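Local coordinates for Non-ribosomal peptide synthetase (Streptomyces halstedii, PDB 3WV4), which belongs to the ANL clan of AMP-binding enzymes and is represented here by an N-terminal portion of a non-ribosomal peptide synthetase, at residues M351-L365 with G429-G441. Sequence-based numbering, arbitrary orientation.
Sequences MPPHLEHERPDSVGL and GHLDEDGFLYFGG
Phe436 lies sandwiched between Arg359 and Leu365 where strand 362-365 meets strand 437-439 in antiparallel fashion, within the large mixed sheet of this AMP-binding (ANL) fold. The guanidinium of Arg359 rests flat on one face of the ring, centres 4.0 Å apart and planes only 9° from parallel, a cation-pi stack. The arginine chain runs extended from CG to NE across the ring, so CD lies over its centre as a CH-pi donor and the guanidinium follows over the CE2 side. Leu365 closes the opposite face, with CD2 3.7 Å from the centroid of the Phe436 ring. At the ring edge, Met351 makes a Met-aromatic contact, SD lying 3.5 Å from Phe436 CE1, and Leu355 brings CD1 up to CZ. A large flat aromatic thus suits a site with a cation over one face, a leucine over the other, and a thioether and a leucine methyl among the groups at its edge.

Stacking leaves the edge of the guanidinium to acids: NH2 forms a salt bridge, weak as a hydrogen bond, with Asp434, while NE keeps a long one to Asp432 and NH1 meets Glu358. Asp432 is itself held by the hydroxyl of Tyr438, and its OD1 accepts from Phe436 N, tying the turn to the stacked ring. On the neighbouring ring, Ser362 CB packs over a face of Tyr438. Where the strands pair, Val363 CG2 meets Leu437 CD2, an apolar contact between two branched aliphatic side chains, and Val363 also touches Tyr340 of strand 335-340.

Leu437 N donates to Gly364 O. Ser362 suits its place as a small hydroxyl that can accept and donate at once: with OG anti to the backbone N (chi1 176°), it accepts from Gly364 N in an ST turn and donates to Leu437 O at 2.7 Å, while Val363 N reaches that same oxygen from the opposite face of the carbonyl plane.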
loop_
_atom_site.group_PDB
_atom_site.type_symbol
_atom_site.label_atom_id
_atom_site.label_comp_id
_atom_site.label_asym_id
_atom_site.label_seq_id
_atom_site.Cartn_x
_atom_site.Cartn_y
_atom_site.Cartn_z
ATOM N N MET A 351 3.044 8.976 14.594
ATOM C CA MET A 351 3.644 9.226 15.856
ATOM C C MET A 351 4.982 8.553 15.823
ATOM O O MET A 351 5.089 7.341 15.630
ATOM C CB MET A 351 2.870 8.613 16.997
ATOM C CG MET A 351 3.379 9.057 18.361
ATOM S SD MET A 351 3.299 10.894 18.596
ATOM C CE MET A 351 1.771 11.135 19.394
ATOM N N PRO A 352 6.028 9.327 16.072
ATOM C CA PRO A 352 7.327 8.671 16.031
ATOM C C PRO A 352 7.458 7.554 17.072
ATOM O O PRO A 352 7.081 7.775 18.212
ATOM C CB PRO A 352 8.301 9.818 16.353
ATOM C CG PRO A 352 7.647 11.034 15.826
ATOM C CD PRO A 352 6.140 10.806 16.018
ATOM N N PRO A 353 8.070 6.402 16.693
ATOM C CA PRO A 353 8.205 5.237 17.573
ATOM C C PRO A 353 8.737 5.550 18.930
ATOM O O PRO A 353 8.200 5.028 19.945
ATOM C CB PRO A 353 9.156 4.329 16.802
ATOM C CG PRO A 353 8.752 4.539 15.426
ATOM C CD PRO A 353 8.395 6.037 15.308
ATOM N N HIS A 354 9.796 6.364 18.983
ATOM C CA HIS A 354 10.383 6.735 20.252
ATOM C C HIS A 354 9.365 7.485 21.136
ATOM O O HIS A 354 9.596 7.578 22.348
ATOM C CB HIS A 354 11.778 7.478 20.090
ATOM C CG HIS A 354 11.683 8.934 19.713
ATOM N ND1 HIS A 354 11.397 9.357 18.438
ATOM C CD2 HIS A 354 11.845 10.059 20.448
ATOM C CE1 HIS A 354 11.327 10.671 18.398
ATOM N NE2 HIS A 354 11.618 11.130 19.607
ATOM N N LEU A 355 8.280 8.032 20.566
ATOM C CA LEU A 355 7.282 8.791 21.381
ATOM C C LEU A 355 5.985 8.016 21.621
ATOM O O LEU A 355 4.946 8.641 21.939
ATOM C CB LEU A 355 6.952 10.161 20.732
ATOM C CG LEU A 355 8.139 11.108 20.400
ATOM C CD1 LEU A 355 7.668 12.368 19.687
ATOM C CD2 LEU A 355 8.906 11.485 21.646
ATOM N N GLU A 356 6.038 6.687 21.474
ATOM C CA GLU A 356 4.864 5.818 21.512
ATOM C C GLU A 356 4.057 5.931 22.826
ATOM O O GLU A 356 2.826 5.775 22.768
ATOM C CB GLU A 356 5.228 4.337 21.253
ATOM C CG GLU A 356 6.108 3.745 22.333
ATOM C CD GLU A 356 6.207 2.229 22.275
ATOM O OE1 GLU A 356 5.211 1.469 22.067
ATOM O OE2 GLU A 356 7.317 1.773 22.528
ATOM N N HIS A 357 4.720 6.253 23.948
ATOM C CA HIS A 357 4.118 6.442 25.260
ATOM C C HIS A 357 3.541 7.852 25.527
ATOM O O HIS A 357 3.016 8.125 26.583
ATOM C CB HIS A 357 5.139 6.181 26.376
ATOM C CG HIS A 357 5.661 4.807 26.357
ATOM N ND1 HIS A 357 4.848 3.723 26.558
ATOM C CD2 HIS A 357 6.904 4.311 26.112
ATOM C CE1 HIS A 357 5.567 2.617 26.434
ATOM N NE2 HIS A 357 6.808 2.944 26.160
ATOM N N GLU A 358 3.617 8.730 24.567
ATOM C CA GLU A 358 3.386 10.146 24.856
ATOM C C GLU A 358 2.245 10.667 24.071
ATOM O O GLU A 358 1.971 10.148 23.021
ATOM C CB GLU A 358 4.638 10.941 24.551
ATOM C CG GLU A 358 5.602 10.779 25.690
ATOM C CD GLU A 358 6.839 11.528 25.468
ATOM O OE1 GLU A 358 6.744 12.700 25.035
ATOM O OE2 GLU A 358 7.883 10.934 25.739
ATOM N N ARG A 359 1.571 11.667 24.628
ATOM C CA ARG A 359 0.434 12.315 24.006
ATOM C C ARG A 359 -0.557 11.274 23.521
ATOM O O ARG A 359 -0.842 11.176 22.329
ATOM C CB ARG A 359 0.931 13.194 22.878
ATOM C CG ARG A 359 1.911 14.244 23.345
ATOM C CD ARG A 359 2.561 14.843 22.140
ATOM N NE ARG A 359 3.243 16.071 22.465
ATOM C CZ ARG A 359 4.514 16.142 22.819
ATOM N NH1 ARG A 359 5.265 15.027 22.897
ATOM N NH2 ARG A 359 5.045 17.337 23.092
ATOM N N PRO A 360 -1.069 10.451 24.438
ATOM C CA PRO A 360 -2.071 9.415 24.075
ATOM C C PRO A 360 -3.159 9.800 23.065
ATOM O O PRO A 360 -3.546 8.976 22.284
ATOM C CB PRO A 360 -2.705 9.017 25.418
ATOM C CG PRO A 360 -2.309 10.094 26.401
ATOM C CD PRO A 360 -0.962 10.617 25.892
ATOM N N ASP A 361 -3.627 11.021 23.039
ATOM C CA ASP A 361 -4.728 11.379 22.106
ATOM C C ASP A 361 -4.331 11.785 20.711
ATOM O O ASP A 361 -5.219 12.143 19.889
ATOM C CB ASP A 361 -5.544 12.544 22.696
ATOM C CG ASP A 361 -6.371 12.115 23.872
ATOM O OD1 ASP A 361 -6.798 10.926 23.896
ATOM O OD2 ASP A 361 -6.598 12.968 24.762
ATOM N N SER A 362 -3.013 11.863 20.476
ATOM C CA SER A 362 -2.508 12.324 19.205
ATOM C C SER A 362 -2.390 11.164 18.240
ATOM O O SER A 362 -2.123 10.041 18.632
ATOM C CB SER A 362 -1.112 13.042 19.398
ATOM O OG SER A 362 -0.566 13.409 18.143
ATOM N N VAL A 363 -2.508 11.478 16.961
ATOM C CA VAL A 363 -2.161 10.577 15.870
ATOM C C VAL A 363 -0.815 10.970 15.191
ATOM O O VAL A 363 -0.550 10.655 14.016
ATOM C CB VAL A 363 -3.274 10.520 14.797
ATOM C CG1 VAL A 363 -4.480 9.778 15.349
ATOM C CG2 VAL A 363 -3.649 11.902 14.275
ATOM N N GLY A 364 -0.014 11.719 15.913
ATOM C CA GLY A 364 1.377 11.976 15.498
ATOM C C GLY A 364 1.631 13.244 14.746
ATOM O O GLY A 364 0.814 14.210 14.755
ATOM N N LEU A 365 2.786 13.258 14.081
ATOM C CA LEU A 365 3.291 14.460 13.400
ATOM C C LEU A 365 3.096 14.248 11.932
ATOM O O LEU A 365 3.056 13.128 11.505
ATOM C CB LEU A 365 4.763 14.612 13.703
ATOM C CG LEU A 365 5.097 14.952 15.140
ATOM C CD1 LEU A 365 6.563 14.705 15.431
ATOM C CD2 LEU A 365 4.745 16.412 15.393
ATOM N N GLY A 429 -10.069 18.490 13.569
ATOM C CA GLY A 429 -9.161 18.319 14.706
ATOM C C GLY A 429 -8.282 19.543 14.901
ATOM O O GLY A 429 -8.568 20.632 14.364
ATOM N N HIS A 430 -7.219 19.371 15.673
ATOM C CA HIS A 430 -6.388 20.500 16.025
ATOM C C HIS A 430 -4.927 20.073 16.169
ATOM O O HIS A 430 -4.642 18.904 16.397
ATOM C CB HIS A 430 -6.929 21.159 17.326
ATOM C CG HIS A 430 -6.771 20.315 18.552
ATOM N ND1 HIS A 430 -7.730 19.427 18.975
ATOM C CD2 HIS A 430 -5.775 20.248 19.465
ATOM C CE1 HIS A 430 -7.329 18.842 20.096
ATOM N NE2 HIS A 430 -6.133 19.305 20.398
ATOM N N LEU A 431 -4.029 21.056 16.118
ATOM C CA LEU A 431 -2.582 20.852 16.352
ATOM C C LEU A 431 -2.179 21.546 17.621
ATOM O O LEU A 431 -2.767 22.561 17.983
ATOM C CB LEU A 431 -1.784 21.474 15.245
ATOM C CG LEU A 431 -1.950 20.880 13.888
ATOM C CD1 LEU A 431 -1.231 21.787 12.913
ATOM C CD2 LEU A 431 -1.394 19.482 13.818
ATOM N N ASP A 432 -1.229 20.992 18.346
ATOM C CA ASP A 432 -0.665 21.730 19.495
ATOM C C ASP A 432 0.479 22.559 18.982
ATOM O O ASP A 432 0.780 22.581 17.766
ATOM C CB ASP A 432 -0.328 20.844 20.698
ATOM C CG ASP A 432 0.680 19.711 20.376
ATOM O OD1 ASP A 432 1.514 19.878 19.466
ATOM O OD2 ASP A 432 0.639 18.687 21.087
ATOM N N GLU A 433 1.148 23.245 19.891
ATOM C CA GLU A 433 2.242 24.150 19.525
ATOM C C GLU A 433 3.335 23.339 18.802
ATOM O O GLU A 433 3.949 23.755 17.777
ATOM C CB GLU A 433 2.799 24.818 20.801
ATOM C CG GLU A 433 1.740 25.449 21.743
ATOM C CD GLU A 433 0.659 24.460 22.242
ATOM O OE1 GLU A 433 1.015 23.372 22.784
ATOM O OE2 GLU A 433 -0.556 24.765 22.078
ATOM N N ASP A 434 3.520 22.135 19.314
ATOM C CA ASP A 434 4.567 21.262 18.838
ATOM C C ASP A 434 4.293 20.757 17.399
ATOM O O ASP A 434 5.204 20.329 16.682
ATOM C CB ASP A 434 4.798 20.176 19.903
ATOM C CG ASP A 434 5.668 20.691 21.066
ATOM O OD1 ASP A 434 6.677 21.403 20.793
ATOM O OD2 ASP A 434 5.407 20.395 22.256
ATOM N N GLY A 435 3.034 20.841 16.951
ATOM C CA GLY A 435 2.675 20.383 15.588
ATOM C C GLY A 435 2.102 18.972 15.576
ATOM O O GLY A 435 1.917 18.391 14.512
ATOM N N PHE A 436 1.795 18.435 16.753
ATOM C CA PHE A 436 1.142 17.146 16.823
ATOM C C PHE A 436 -0.338 17.245 16.457
ATOM O O PHE A 436 -1.029 18.239 16.767
ATOM C CB PHE A 436 1.245 16.602 18.220
ATOM C CG PHE A 436 2.614 16.073 18.561
ATOM C CD1 PHE A 436 2.923 14.747 18.352
ATOM C CD2 PHE A 436 3.542 16.898 19.159
ATOM C CE1 PHE A 436 4.183 14.263 18.661
ATOM C CE2 PHE A 436 4.809 16.424 19.456
ATOM C CZ PHE A 436 5.126 15.081 19.221
ATOM N N LEU A 437 -0.842 16.195 15.851
ATOM C CA LEU A 437 -2.236 16.198 15.402
ATOM C C LEU A 437 -3.144 15.474 16.362
ATOM O O LEU A 437 -2.774 14.460 16.954
ATOM C CB LEU A 437 -2.334 15.603 14.009
ATOM C CG LEU A 437 -3.738 15.468 13.373
ATOM C CD1 LEU A 437 -4.448 16.799 13.187
ATOM C CD2 LEU A 437 -3.574 14.747 12.056
ATOM N N TYR A 438 -4.333 16.056 16.539
ATOM C CA TYR A 438 -5.385 15.501 17.393
ATOM C C TYR A 438 -6.726 15.579 16.675
ATOM O O TYR A 438 -6.982 16.508 15.882
ATOM C CB TYR A 438 -5.500 16.320 18.676
ATOM C CG TYR A 438 -4.253 16.327 19.519
ATOM C CD1 TYR A 438 -4.086 15.418 20.556
ATOM C CD2 TYR A 438 -3.235 17.262 19.283
ATOM C CE1 TYR A 438 -2.961 15.421 21.328
ATOM C CE2 TYR A 438 -2.093 17.257 20.050
ATOM C CZ TYR A 438 -1.970 16.314 21.049
ATOM O OH TYR A 438 -0.881 16.348 21.804
ATOM N N PHE A 439 -7.604 14.646 16.985
ATOM C CA PHE A 439 -9.015 14.741 16.555
ATOM C C PHE A 439 -9.920 15.618 17.413
ATOM O O PHE A 439 -9.656 15.822 18.600
ATOM C CB PHE A 439 -9.602 13.335 16.423
ATOM C CG PHE A 439 -8.999 12.573 15.302
ATOM C CD1 PHE A 439 -8.783 13.194 14.092
ATOM C CD2 PHE A 439 -8.675 11.239 15.447
ATOM C CE1 PHE A 439 -8.238 12.492 13.037
ATOM C CE2 PHE A 439 -8.136 10.529 14.395
ATOM C CZ PHE A 439 -7.906 11.160 13.192
ATOM N N GLY A 440 -10.992 16.130 16.781
ATOM C CA GLY A 440 -11.867 17.175 17.378
ATOM C C GLY A 440 -11.113 18.330 18.045
ATOM O O GLY A 440 -9.968 18.638 17.660
ATOM N N GLY A 441 -11.767 18.986 19.018
ATOM C CA GLY A 441 -11.119 19.893 19.985
ATOM C C GLY A 441 -10.781 19.213 21.303
ATOM O O GLY A 441 -10.232 19.847 22.215
#